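Local coordinates for protein cyclase (Streptomyces sp. R1128, PDB 3TFZ) that probably cyclises and aromatises a polyketide chain in the R1128 pathway, as an aromatase/cyclase of the Bet v 1-like helix-grip fold, at residues A[36-41]-A[52-57]; A[11-17]-A[101-107]. All blocks are in the same frame, centred on the assembly; numbering follows the deposited sequence.

Both contacts pair antiparallel strands of the single curved sheet of the helix-grip fold, but at its two ends: 5-13 and 37-46 are the outermost strands within the chain, and the contact centres lie 27 Å apart on opposite sides of the chain's centre. Both are partly buried. Interaction 1 joins neighbours in sequence, a hairpin with five main-chain bonds of ordinary strength and an apolar face, and it ends at a potassium site. Interaction 2 brings together segments 84 residues apart with two main-chain bonds, then gives way to turns and a threonine side-chain bond. Its Thr-12 and Gln-107 also meet the second subunit, whereas no other chain of the assembly touches interaction 1.

Interaction 1. Residues A[36-41]-A[52-57]; sequences PTEKVE and VRLHVD. With K (potassium ion), chain G.
Val-40 sits at the apolar centre, its side chain on the same sheet face as those of Thr-37, Leu-54 and Val-56. With chi1 t it sets CG1 3.7 Å from Val-52 CG2 and CG2 3.9 Å from Leu-54 CD2; Thr-37 CG2 is 4.1 Å from Leu-54 CD2. Helix 30-33 packs on Val-40 through Tyr-30 and Ala-31. Strands 37-41 and 52-57 run antiparallel (169°, axes 4.6 Å apart), arms of the hairpin at the edge of the helix-grip sheet. Glu-41 and Arg-53 form a hydrogen-bonded pair (Glu-41 N to Arg-53 O 2.8 Å, Arg-53 N to Glu-41 O 2.7 Å), and Val-40 opposes Leu-54 without such bonds. A classic bulge follows: Glu-38, at phi/psi -88/-24°, and Lys-39 both face His-55, whose O accepts from Glu-38 N at 2.7 Å and weakly from Lys-39 N at 3.4 Å, while His-55 N gives 2.9 Å to Lys-39 O. Past Thr-37/Val-56, Asp-57 N reaches Pro-36 O at 2.9 Å. At the polar edge, Thr-37 O binds potassium at 2.6 Å alongside water 1 at 2.9 Å; carbonyls of Ala-31, Phe-34 and Pro-35 also coordinate it. Glu-38 OE2 and Asp-57 OD2, like charges, approach to 3.4 Å.

Interaction 2. Residues A[11-17]-A[101-107]; sequences VTVAAPA and LDAERTQ
The first strand of the Bet v 1-like sheet here meets the last, 11-13 against 105-107, antiparallel at 155° with axes 4.6 Å apart. Val-13 and Thr-106 form the hydrogen-bonded pair: Val-13 N to Thr-106 O 2.8 Å, Thr-106 N to Val-13 O 3.0 Å. Thr-12 opposes Gln-107 in a non-hydrogen-bonded pair; both side chains hydrogen-bond Arg-97 of the second subunit, and Thr-12 CG2 lies 3.9 Å from Leu-101 CD2. Beyond Val-13 the chain departs through an inverse gamma turn centred on Ala-14, at phi/psi -82/64°, to Pro-16, the N-cap of helix 17-25. Opposite, the hairpin turn is held by Asp-102: its OD2 accepts from Glu-104 N at 2.7 Å, an Asx turn, and its OD1 forms a salt bridge with Arg-105 NE at 2.8 Å. Leu-101 and Asp-102 both face Arg-105 in a classic bulge. Thr-106, chi1 m, bridges the two turning segments, its OG1 donating to Ala-15 O at 2.7 Å.

Interaction 1. Residues A[36-41]-A[52-57]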
loop_
_atom_site.group_PDB
_atom_site.type_symbol
_atom_site.label_atom_id
_atom_site.label_comp_id
_atom_site.label_asym_id
_atom_site.label_seq_id
_atom_site.Cartn_x
_atom_site.Cartn_y
_atom_site.Cartn_z
ATOM N N PRO A 36 14.661 -12.440 5.580
ATOM C CA PRO A 36 15.164 -12.179 6.979
ATOM C C PRO A 36 14.674 -13.244 7.965
ATOM O O PRO A 36 15.265 -13.386 9.033
ATOM C CB PRO A 36 14.537 -10.795 7.324
ATOM C CG PRO A 36 13.871 -10.276 5.974
ATOM C CD PRO A 36 13.516 -11.576 5.223
ATOM N N THR A 37 13.626 -14.025 7.593
ATOM C CA THR A 37 13.215 -15.220 8.373
ATOM C C THR A 37 14.164 -16.415 8.390
ATOM O O THR A 37 14.306 -17.081 7.328
ATOM C CB THR A 37 11.835 -15.644 7.995
ATOM O OG1 THR A 37 11.097 -14.469 8.099
ATOM C CG2 THR A 37 11.233 -16.756 8.987
ATOM N N GLU A 38 14.814 -16.673 9.524
ATOM C CA GLU A 38 15.803 -17.761 9.630
ATOM C C GLU A 38 15.210 -19.138 10.014
ATOM O O GLU A 38 15.776 -20.187 9.747
ATOM C CB GLU A 38 16.894 -17.403 10.661
ATOM C CG GLU A 38 17.690 -16.129 10.338
ATOM C CD GLU A 38 18.377 -16.155 8.956
ATOM O OE1 GLU A 38 19.430 -16.852 8.829
ATOM O OE2 GLU A 38 17.862 -15.499 7.987
ATOM N N LYS A 39 14.069 -19.129 10.668
ATOM C CA LYS A 39 13.561 -20.337 11.304
ATOM C C LYS A 39 12.123 -20.092 11.656
ATOM O O LYS A 39 11.748 -19.017 12.123
ATOM C CB LYS A 39 14.374 -20.712 12.558
ATOM C CG LYS A 39 14.172 -22.131 13.058
ATOM C CD LYS A 39 14.823 -22.412 14.427
ATOM C CE LYS A 39 14.771 -23.962 14.718
ATOM N NZ LYS A 39 15.302 -24.448 16.105
ATOM N N VAL A 40 11.319 -21.090 11.386
ATOM C CA VAL A 40 9.931 -21.107 11.739
ATOM C C VAL A 40 9.695 -22.394 12.538
ATOM O O VAL A 40 10.231 -23.468 12.179
ATOM C CB VAL A 40 9.010 -21.248 10.490
ATOM C CG1 VAL A 40 7.544 -21.287 10.897
ATOM C CG2 VAL A 40 9.222 -20.143 9.522
ATOM N N GLU A 41 8.797 -22.323 13.516
ATOM C CA GLU A 41 8.427 -23.483 14.239
ATOM C C GLU A 41 6.966 -23.478 14.664
ATOM O O GLU A 41 6.541 -22.511 15.254
ATOM C CB GLU A 41 9.306 -23.446 15.444
ATOM C CG GLU A 41 9.269 -24.593 16.333
ATOM C CD GLU A 41 10.154 -24.256 17.519
ATOM O OE1 GLU A 41 9.991 -24.991 18.582
ATOM O OE2 GLU A 41 10.963 -23.213 17.321
ATOM N N VAL A 52 2.865 -19.968 16.116
ATOM C CA VAL A 52 4.107 -20.149 15.377
ATOM C C VAL A 52 5.222 -19.343 16.027
ATOM O O VAL A 52 5.102 -18.153 16.281
ATOM C CB VAL A 52 3.875 -19.891 13.777
ATOM C CG1 VAL A 52 4.413 -18.616 13.375
ATOM C CG2 VAL A 52 4.546 -20.867 12.961
ATOM N N ARG A 53 6.315 -20.027 16.284
ATOM C CA ARG A 53 7.539 -19.396 16.738
ATOM C C ARG A 53 8.499 -19.001 15.566
ATOM O O ARG A 53 8.752 -19.785 14.716
ATOM C CB ARG A 53 8.194 -20.322 17.731
ATOM C CG ARG A 53 9.548 -19.931 18.103
ATOM C CD ARG A 53 9.515 -18.525 18.392
ATOM N NE ARG A 53 10.454 -18.149 19.457
ATOM C CZ ARG A 53 10.476 -18.701 20.652
ATOM N NH1 ARG A 53 9.690 -19.757 20.850
ATOM N NH2 ARG A 53 11.331 -18.246 21.595
ATOM N N LEU A 54 8.972 -17.748 15.535
ATOM C CA LEU A 54 9.726 -17.200 14.386
ATOM C C LEU A 54 11.042 -16.602 14.830
ATOM O O LEU A 54 11.085 -15.826 15.732
ATOM C CB LEU A 54 8.880 -16.151 13.644
ATOM C CG LEU A 54 7.630 -16.666 12.882
ATOM C CD1 LEU A 54 6.443 -15.730 12.860
ATOM C CD2 LEU A 54 8.011 -17.018 11.459
ATOM N N HIS A 55 12.113 -16.935 14.150
ATOM C CA HIS A 55 13.463 -16.265 14.264
ATOM C C HIS A 55 13.666 -15.443 12.990
ATOM O O HIS A 55 13.665 -15.991 11.908
ATOM C CB HIS A 55 14.654 -17.290 14.501
ATOM C CG HIS A 55 14.464 -18.133 15.725
ATOM N ND1 HIS A 55 13.418 -19.043 15.849
ATOM C CD2 HIS A 55 15.094 -18.109 16.928
ATOM C CE1 HIS A 55 13.450 -19.557 17.072
ATOM N NE2 HIS A 55 14.468 -19.030 17.736
ATOM N N VAL A 56 13.846 -14.132 13.179
ATOM C CA VAL A 56 13.842 -13.116 12.110
ATOM C C VAL A 56 14.960 -12.098 12.405
ATOM O O VAL A 56 14.927 -11.458 13.454
ATOM C CB VAL A 56 12.498 -12.379 11.977
ATOM C CG1 VAL A 56 12.506 -11.354 10.802
ATOM C CG2 VAL A 56 11.270 -13.405 11.861
ATOM N N ASP A 57 15.943 -11.936 11.499
ATOM C CA ASP A 57 16.809 -10.767 11.701
ATOM C C ASP A 57 16.173 -9.400 11.421
ATOM O O ASP A 57 15.656 -9.142 10.346
ATOM C CB ASP A 57 18.229 -10.919 11.115
ATOM C CG ASP A 57 18.228 -11.684 9.879
ATOM O OD1 ASP A 57 17.581 -11.171 8.941
ATOM O OD2 ASP A 57 18.831 -12.790 9.862
HETATM K K K G . 15.309 -16.969 4.895
HETATM O O HOH W 1 14.982 -16.908 2.007
#

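Interaction 2. Residues A[11-17]-A[101-107]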
loop_
_atom_site.group_PDB
_atom_site.type_symbol
_atom_site.label_atom_id
_atom_site.label_comp_id
_atom_site.label_asym_id
_atom_site.label_seq_id
_atom_site.Cartn_x
_atom_site.Cartn_y
_atom_site.Cartn_z
ATOM N N VAL A 11 0.983 -4.234 -2.533
ATOM C CA VAL A 11 1.645 -4.612 -3.812
ATOM C C VAL A 11 0.589 -5.396 -4.625
ATOM O O VAL A 11 -0.369 -5.953 -4.030
ATOM C CB VAL A 11 2.874 -5.419 -3.355
ATOM C CG1 VAL A 11 2.754 -7.001 -3.169
ATOM C CG2 VAL A 11 4.228 -4.646 -3.395
ATOM N N THR A 12 0.703 -5.344 -5.969
ATOM C CA THR A 12 -0.160 -5.995 -6.932
ATOM C C THR A 12 0.634 -7.190 -7.332
ATOM O O THR A 12 1.749 -7.018 -7.809
ATOM C CB THR A 12 -0.420 -5.065 -8.152
ATOM O OG1 THR A 12 -1.216 -3.973 -7.739
ATOM C CG2 THR A 12 -1.263 -5.741 -9.182
ATOM N N VAL A 13 0.101 -8.405 -7.145
ATOM C CA VAL A 13 0.822 -9.677 -7.474
ATOM C C VAL A 13 0.346 -10.238 -8.824
ATOM O O VAL A 13 -0.877 -10.377 -9.072
ATOM C CB VAL A 13 0.661 -10.712 -6.379
ATOM C CG1 VAL A 13 1.564 -12.044 -6.628
ATOM C CG2 VAL A 13 1.063 -10.074 -4.992
ATOM N N ALA A 14 1.279 -10.495 -9.757
ATOM C CA ALA A 14 0.813 -11.004 -11.048
ATOM C C ALA A 14 0.590 -12.530 -10.867
ATOM O O ALA A 14 1.331 -13.306 -11.432
ATOM C CB ALA A 14 1.850 -10.700 -12.183
ATOM N N ALA A 15 -0.357 -12.949 -10.009
ATOM C CA ALA A 15 -0.745 -14.386 -9.802
ATOM C C ALA A 15 -2.188 -14.392 -9.348
ATOM O O ALA A 15 -2.637 -13.409 -8.708
ATOM C CB ALA A 15 0.135 -15.079 -8.708
ATOM N N PRO A 16 -2.935 -15.530 -9.566
ATOM C CA PRO A 16 -4.351 -15.587 -9.027
ATOM C C PRO A 16 -4.422 -15.606 -7.472
ATOM O O PRO A 16 -3.490 -16.057 -6.813
ATOM C CB PRO A 16 -4.902 -16.925 -9.620
ATOM C CG PRO A 16 -3.845 -17.322 -10.855
ATOM C CD PRO A 16 -2.537 -16.813 -10.196
ATOM N N ALA A 17 -5.547 -15.211 -6.898
ATOM C CA ALA A 17 -5.655 -14.918 -5.458
ATOM C C ALA A 17 -5.528 -16.188 -4.673
ATOM O O ALA A 17 -4.965 -16.180 -3.627
ATOM C CB ALA A 17 -6.960 -14.145 -5.168
ATOM N N LEU A 101 -8.182 -9.006 -8.124
ATOM C CA LEU A 101 -8.189 -7.831 -8.960
ATOM C C LEU A 101 -8.727 -8.296 -10.326
ATOM O O LEU A 101 -9.729 -7.771 -10.852
ATOM C CB LEU A 101 -6.764 -7.250 -9.032
ATOM C CG LEU A 101 -6.510 -5.999 -9.912
ATOM C CD1 LEU A 101 -7.446 -4.786 -9.634
ATOM C CD2 LEU A 101 -5.104 -5.579 -9.722
ATOM N N ASP A 102 -8.115 -9.319 -10.907
ATOM C CA ASP A 102 -8.826 -10.061 -11.896
ATOM C C ASP A 102 -8.416 -11.534 -11.794
ATOM O O ASP A 102 -7.798 -11.939 -10.806
ATOM C CB ASP A 102 -8.621 -9.404 -13.272
ATOM C CG ASP A 102 -7.164 -9.438 -13.735
ATOM O OD1 ASP A 102 -6.629 -8.471 -14.341
ATOM O OD2 ASP A 102 -6.538 -10.464 -13.457
ATOM N N ALA A 103 -8.677 -12.304 -12.834
ATOM C CA ALA A 103 -8.332 -13.746 -12.907
ATOM C C ALA A 103 -6.822 -14.017 -12.741
ATOM O O ALA A 103 -6.382 -15.045 -12.207
ATOM C CB ALA A 103 -8.882 -14.390 -14.199
ATOM N N GLU A 104 -6.019 -13.049 -13.088
ATOM C CA GLU A 104 -4.612 -13.250 -13.039
ATOM C C GLU A 104 -3.929 -12.421 -12.074
ATOM O O GLU A 104 -2.743 -12.562 -12.030
ATOM C CB GLU A 104 -3.995 -12.859 -14.384
ATOM C CG GLU A 104 -4.377 -13.836 -15.498
ATOM C CD GLU A 104 -4.021 -13.273 -16.847
ATOM O OE1 GLU A 104 -4.458 -13.840 -17.879
ATOM O OE2 GLU A 104 -3.307 -12.244 -16.861
ATOM N N ARG A 105 -4.583 -11.436 -11.456
ATOM C CA ARG A 105 -3.877 -10.501 -10.581
ATOM C C ARG A 105 -4.539 -10.388 -9.253
ATOM O O ARG A 105 -5.738 -10.635 -9.149
ATOM C CB ARG A 105 -3.698 -9.125 -11.197
ATOM C CG ARG A 105 -2.987 -9.186 -12.534
ATOM C CD ARG A 105 -2.935 -7.773 -13.112
ATOM N NE ARG A 105 -4.256 -7.288 -13.490
ATOM C CZ ARG A 105 -4.552 -5.994 -13.562
ATOM N NH1 ARG A 105 -3.631 -5.094 -13.220
ATOM N NH2 ARG A 105 -5.784 -5.614 -13.898
ATOM N N THR A 106 -3.743 -10.071 -8.220
ATOM C CA THR A 106 -4.253 -10.075 -6.864
ATOM C C THR A 106 -3.713 -8.788 -6.264
ATOM O O THR A 106 -2.561 -8.478 -6.393
ATOM C CB THR A 106 -3.662 -11.307 -6.108
ATOM O OG1 THR A 106 -4.104 -12.485 -6.701
ATOM C CG2 THR A 106 -4.024 -11.432 -4.650
ATOM N N GLN A 107 -4.531 -8.056 -5.532
ATOM C CA GLN A 107 -4.018 -6.985 -4.682
ATOM C C GLN A 107 -3.640 -7.610 -3.301
ATOM O O GLN A 107 -4.472 -8.259 -2.646
ATOM C CB GLN A 107 -5.115 -5.934 -4.484
ATOM C CG GLN A 107 -4.666 -4.566 -3.879
ATOM C CD GLN A 107 -3.908 -3.762 -4.871
ATOM O OE1 GLN A 107 -4.385 -3.436 -5.958
ATOM N NE2 GLN A 107 -2.686 -3.429 -4.518
HETATM O O HOH W 2 -6.916 -13.134 -8.404
#